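Local coordinates for structural protein ORF131 (PDB 3FAJ), which is a structural component of the virion of Acidianus two-tailed virus and probably binds DNA, at residues E51-L56 / A77-I82; D84-Y89 / G103-Q108. All blocks are in the same frame, centred on the assembly; numbering follows the deposited sequence. Where two conformers were deposited one is given.

Interactions 1 and 2 lie in series along the chain and share helix 69-86; in this protein the first is an apolar seam and the second mixes polar and apolar contacts. Interaction 1 comes first, pairing the start of helix 51-66 with 77-82 of helix 69-86, its centre about 6 Å from the centre of the chain. Interaction 2 follows, joining the end of that helix and the turn after it to helix 103-111, with its centre about 15 Å from the chain centre. The two centres lie about 12 Å apart. One helix thus ties the buried interior to the partly buried end of this single-chain fold.

Interaction 1: E51-L56 / A77-I82; sequences EVTLKL and AIVKMI
L56 meets V79 most tightly: L56 CB and V79 CG2 are 3.5 Å apart, closer than ordinary van der Waals contact between carbons, the two side chains lying alongside and pointing opposite ways. Beyond this pair, the CD1 branch of L56 reaches I82 CD1 at 4.0 Å, crossing the isoleucine at about a right angle, and approaches the CG2 methyl of I78. I82 turns both of its ends to the partner helix. Its CG2 methyl, anti to the backbone N, faces V52 CG1 at 4.1 Å, while its CG1 arm, beside that N, carries CD1 to V52 CG2.

Such apolar packing joins two consecutive helices, 51-66 and 69-86, as a helical hairpin. Their short segments run antiparallel, 165° apart in direction, with axes 9.9 Å apart at closest approach. I38 of helix 31-43 lies against L56, and Y115, A118 and L122 of helix 113-123 pack on I78, so the hairpin is built into a larger helical bundle.

T53 brings a polar group to the seam but contributes its methyl. CG2 lies 3.9 Å from I82 CG2 and also touches V79 CG1; chi1 of 49° puts OG1 between the backbone N and the carbonyl carbon and so sets CG2 beside the N, anti to the carbonyl carbon. The hydroxyl OG1 bonds instead to the carbonyl of P50, one turn back.

The charged pair of helix 51-66 does not join the seam. K55 NZ forms a salt bridge with E51 OE2 at 2.9 Å, meeting the anti side of the carboxylate 23° out of its plane.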
loop_
_atom_site.group_PDB
_atom_site.type_symbol
_atom_site.label_atom_id
_atom_site.label_comp_id
_atom_site.label_asym_id
_atom_site.label_seq_id
_atom_site.Cartn_x
_atom_site.Cartn_y
_atom_site.Cartn_z
ATOM N N GLU A 51 9.659 3.937 6.077
ATOM C CA GLU A 51 9.081 2.670 6.581
ATOM C C GLU A 51 7.868 2.208 5.775
ATOM O O GLU A 51 7.777 1.040 5.385
ATOM C CB GLU A 51 8.694 2.787 8.067
ATOM C CG GLU A 51 7.857 1.613 8.613
ATOM C CD GLU A 51 7.389 1.814 10.058
ATOM O OE1 GLU A 51 7.242 2.973 10.507
ATOM O OE2 GLU A 51 7.160 0.799 10.757
ATOM N N VAL A 52 6.956 3.134 5.503
ATOM C CA VAL A 52 5.725 2.762 4.825
ATOM C C VAL A 52 6.004 2.196 3.444
ATOM O O VAL A 52 5.445 1.144 3.099
ATOM C CB VAL A 52 4.683 3.923 4.764
ATOM C CG1 VAL A 52 5.234 5.171 4.067
ATOM C CG2 VAL A 52 3.361 3.434 4.086
ATOM N N THR A 53 6.867 2.857 2.660
ATOM C CA THR A 53 7.094 2.371 1.290
ATOM C C THR A 53 7.962 1.119 1.227
ATOM O O THR A 53 7.753 0.274 0.352
ATOM C CB THR A 53 7.649 3.454 0.374
ATOM O OG1 THR A 53 8.748 4.084 1.024
ATOM C CG2 THR A 53 6.536 4.480 0.066
ATOM N N LEU A 54 8.905 0.989 2.159
ATOM C CA LEU A 54 9.746 -0.215 2.219
ATOM C C LEU A 54 8.869 -1.429 2.553
ATOM O O LEU A 54 9.021 -2.499 1.947
ATOM C CB LEU A 54 10.841 -0.047 3.270
ATOM C CG LEU A 54 11.914 1.006 2.943
ATOM C CD1 LEU A 54 12.737 1.326 4.187
ATOM C CD2 LEU A 54 12.811 0.525 1.792
ATOM N N LYS A 55 7.955 -1.252 3.506
ATOM C CA LYS A 55 7.036 -2.321 3.896
ATOM C C LYS A 55 6.061 -2.673 2.764
ATOM O O LYS A 55 5.824 -3.872 2.520
ATOM C CB LYS A 55 6.255 -1.956 5.164
ATOM C CG LYS A 55 7.101 -1.954 6.422
ATOM C CD LYS A 55 6.241 -1.707 7.641
ATOM C CE LYS A 55 6.996 -2.112 8.902
ATOM N NZ LYS A 55 6.176 -1.896 10.140
ATOM N N LEU A 56 5.489 -1.661 2.096
ATOM C CA LEU A 56 4.613 -1.920 0.931
ATOM C C LEU A 56 5.393 -2.631 -0.161
ATOM O O LEU A 56 4.877 -3.549 -0.785
ATOM C CB LEU A 56 4.024 -0.626 0.375
ATOM C CG LEU A 56 2.951 0.013 1.265
ATOM C CD1 LEU A 56 2.602 1.418 0.733
ATOM C CD2 LEU A 56 1.667 -0.903 1.381
ATOM N N ALA A 77 1.384 1.185 -7.555
ATOM C CA ALA A 77 0.751 2.496 -7.811
ATOM C C ALA A 77 0.708 3.322 -6.529
ATOM O O ALA A 77 1.008 4.526 -6.558
ATOM C CB ALA A 77 -0.671 2.330 -8.420
ATOM N N ILE A 78 0.362 2.683 -5.416
ATOM C CA ILE A 78 0.286 3.370 -4.122
ATOM C C ILE A 78 1.676 3.839 -3.659
ATOM O O ILE A 78 1.829 4.972 -3.199
ATOM C CB ILE A 78 -0.407 2.502 -3.060
ATOM C CG1 ILE A 78 -1.897 2.340 -3.442
ATOM C CG2 ILE A 78 -0.274 3.146 -1.661
ATOM C CD1 ILE A 78 -2.617 1.214 -2.635
ATOM N N VAL A 79 2.670 2.964 -3.809
ATOM C CA VAL A 79 4.045 3.319 -3.435
ATOM C C VAL A 79 4.483 4.573 -4.190
ATOM O O VAL A 79 5.054 5.499 -3.594
ATOM C CB VAL A 79 5.037 2.140 -3.637
ATOM C CG1 VAL A 79 6.505 2.614 -3.514
ATOM C CG2 VAL A 79 4.722 1.015 -2.631
ATOM N N LYS A 80 4.210 4.624 -5.491
ATOM C CA LYS A 80 4.538 5.798 -6.308
ATOM C C LYS A 80 3.865 7.066 -5.772
ATOM O O LYS A 80 4.481 8.144 -5.681
ATOM C CB LYS A 80 4.123 5.543 -7.751
ATOM C CG LYS A 80 4.519 6.665 -8.726
ATOM C CD LYS A 80 4.690 6.154 -10.148
ATOM C CE LYS A 80 3.484 5.379 -10.663
ATOM N NZ LYS A 80 3.473 5.375 -12.173
ATOM N N MET A 81 2.581 6.938 -5.417
ATOM C CA MET A 81 1.820 8.095 -4.939
ATOM C C MET A 81 2.408 8.618 -3.639
ATOM O O MET A 81 2.582 9.824 -3.473
ATOM C CB MET A 81 0.331 7.742 -4.742
ATOM C CG MET A 81 -0.410 7.663 -6.073
ATOM S SD MET A 81 -2.133 7.219 -5.784
ATOM C CE MET A 81 -2.144 5.444 -5.947
ATOM N N ILE A 82 2.727 7.710 -2.720
ATOM C CA ILE A 82 3.285 8.129 -1.426
ATOM C C ILE A 82 4.677 8.739 -1.596
ATOM O O ILE A 82 4.971 9.801 -1.046
ATOM C CB ILE A 82 3.311 6.960 -0.413
ATOM C CG1 ILE A 82 1.880 6.493 -0.106
ATOM C CG2 ILE A 82 4.040 7.402 0.882
ATOM C CD1 ILE A 82 1.794 5.328 0.835
#

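Interaction 2: D84-Y89 / G103-Q108; sequences DAMKPY and GEVIAQ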
loop_
_atom_site.group_PDB
_atom_site.type_symbol
_atom_site.label_atom_id
_atom_site.label_comp_id
_atom_site.label_asym_id
_atom_site.label_seq_id
_atom_site.Cartn_x
_atom_site.Cartn_y
_atom_site.Cartn_z
ATOM N N ASP A 84 5.947 10.190 -4.235
ATOM C CA ASP A 84 5.816 11.469 -4.914
ATOM C C ASP A 84 5.359 12.564 -3.957
ATOM O O ASP A 84 5.871 13.689 -4.029
ATOM C CB ASP A 84 4.842 11.363 -6.089
ATOM C CG ASP A 84 5.408 10.574 -7.271
ATOM O OD1 ASP A 84 6.629 10.260 -7.306
ATOM O OD2 ASP A 84 4.601 10.264 -8.184
ATOM N N ALA A 85 4.412 12.231 -3.078
ATOM C CA ALA A 85 3.861 13.190 -2.127
ATOM C C ALA A 85 4.913 13.561 -1.078
ATOM O O ALA A 85 4.872 14.652 -0.527
ATOM C CB ALA A 85 2.586 12.643 -1.462
ATOM N N MET A 86 5.868 12.657 -0.833
ATOM C CA MET A 86 6.922 12.908 0.153
ATOM C C MET A 86 8.092 13.731 -0.376
ATOM O O MET A 86 8.927 14.193 0.414
ATOM C CB MET A 86 7.444 11.602 0.763
ATOM C CG MET A 86 6.507 10.984 1.791
ATOM S SD MET A 86 6.153 12.043 3.227
ATOM C CE MET A 86 7.762 12.220 3.982
ATOM N N LYS A 87 8.152 13.909 -1.701
ATOM C CA LYS A 87 9.281 14.606 -2.343
ATOM C C LYS A 87 9.581 15.990 -1.750
ATOM O O LYS A 87 10.739 16.261 -1.412
ATOM C CB LYS A 87 9.113 14.682 -3.869
ATOM C CG LYS A 87 9.180 13.339 -4.567
ATOM C CD LYS A 87 9.589 13.496 -6.024
ATOM C CE LYS A 87 9.038 12.373 -6.912
ATOM N NZ LYS A 87 9.249 10.974 -6.393
ATOM N N PRO A 88 8.558 16.867 -1.606
ATOM C CA PRO A 88 8.817 18.176 -0.981
ATOM C C PRO A 88 9.377 18.107 0.452
ATOM O O PRO A 88 9.907 19.101 0.958
ATOM C CB PRO A 88 7.432 18.838 -0.958
ATOM C CG PRO A 88 6.661 18.159 -2.011
ATOM C CD PRO A 88 7.145 16.738 -2.012
ATOM N N TYR A 89 9.261 16.946 1.091
ATOM C CA TYR A 89 9.671 16.774 2.485
ATOM C C TYR A 89 11.013 16.051 2.625
ATOM O O TYR A 89 11.422 15.696 3.736
ATOM C CB TYR A 89 8.558 16.062 3.271
ATOM C CG TYR A 89 7.264 16.845 3.265
ATOM C CD1 TYR A 89 7.017 17.826 4.229
ATOM C CD2 TYR A 89 6.302 16.633 2.278
ATOM C CE1 TYR A 89 5.835 18.562 4.224
ATOM C CE2 TYR A 89 5.119 17.366 2.260
ATOM C CZ TYR A 89 4.892 18.325 3.239
ATOM O OH TYR A 89 3.727 19.058 3.229
ATOM N N GLY A 103 0.923 15.412 8.250
ATOM C CA GLY A 103 -0.545 15.348 8.112
ATOM C C GLY A 103 -1.043 15.748 6.728
ATOM O O GLY A 103 -1.974 15.130 6.188
ATOM N N GLU A 104 -0.411 16.777 6.152
ATOM C CA GLU A 104 -0.729 17.234 4.799
ATOM C C GLU A 104 -0.577 16.121 3.753
ATOM O O GLU A 104 -1.391 16.017 2.820
ATOM C CB GLU A 104 0.135 18.458 4.437
ATOM C CG GLU A 104 -0.206 19.712 5.242
ATOM C CD GLU A 104 0.898 20.782 5.259
ATOM O OE1 GLU A 104 2.077 20.480 4.961
ATOM O OE2 GLU A 104 0.580 21.938 5.596
ATOM N N VAL A 105 0.462 15.296 3.904
ATOM C CA VAL A 105 0.692 14.173 2.994
ATOM C C VAL A 105 -0.367 13.073 3.164
ATOM O O VAL A 105 -0.898 12.528 2.185
ATOM C CB VAL A 105 2.094 13.569 3.176
ATOM C CG1 VAL A 105 2.204 12.222 2.431
ATOM C CG2 VAL A 105 3.120 14.528 2.654
ATOM N N ILE A 106 -0.687 12.745 4.408
ATOM C CA ILE A 106 -1.764 11.775 4.644
ATOM C C ILE A 106 -3.072 12.246 4.005
ATOM O O ILE A 106 -3.753 11.468 3.341
ATOM C CB ILE A 106 -1.931 11.465 6.149
ATOM C CG1 ILE A 106 -0.638 10.863 6.708
ATOM C CG2 ILE A 106 -3.159 10.551 6.403
ATOM C CD1 ILE A 106 -0.656 10.644 8.213
ATOM N N ALA A 107 -3.398 13.526 4.199
ATOM C CA ALA A 107 -4.607 14.118 3.634
ATOM C C ALA A 107 -4.591 14.062 2.099
ATOM O O ALA A 107 -5.589 13.683 1.478
ATOM C CB ALA A 107 -4.761 15.564 4.120
ATOM N N GLN A 108 -3.469 14.451 1.498
ATOM C CA GLN A 108 -3.363 14.486 0.029
ATOM C C GLN A 108 -3.542 13.084 -0.545
ATOM O O GLN A 108 -4.371 12.861 -1.446
ATOM C CB GLN A 108 -2.007 15.054 -0.369
ATOM C CG GLN A 108 -1.724 15.052 -1.861
ATOM C CD GLN A 108 -0.328 15.544 -2.177
ATOM O OE1 GLN A 108 0.276 16.283 -1.394
ATOM N NE2 GLN A 108 0.195 15.137 -3.327
HETATM O O HOH W 1 3.223 16.721 -1.180
#
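A85 and V105 form the close centre of a helix-to-helix contact, in which the end of helix 69-86 and the 3-10 turn after it lie against helix 103-111 of this largely helical fold. A85 CB lies 3.9 Å from V105 CG1 and also touches the amide NE2 of Q108. The carbonyl oxygen of A85 accepts a hydrogen bond from a water at 2.7 Å, and the same water donates to Q108 OE1, bridging the two segments. M86 follows, its side chain folding at both the CB-CG and CG-SD bonds, which brings SD across V105 at about a right angle, 4.0 Å from CG2. P102 packs on M86 and Y89 from the loop before helix 103-111.

The ring of Y89 runs alongside V105 in the opposite sense, CE2 reaching V105 CG2 at 3.5 Å, a methyl placed there because it stands beside the backbone N while CG1 is anti to it (chi1 168°). The edge of the Y89 ring faces A85 O, which lies in its plane. Beyond the ring, in one of the two conformers of E104, Y89 OH donates to E104 OE1 at 2.8 Å, on the anti side and 22° out of the plane of a carboxylate turned 52° from the ring.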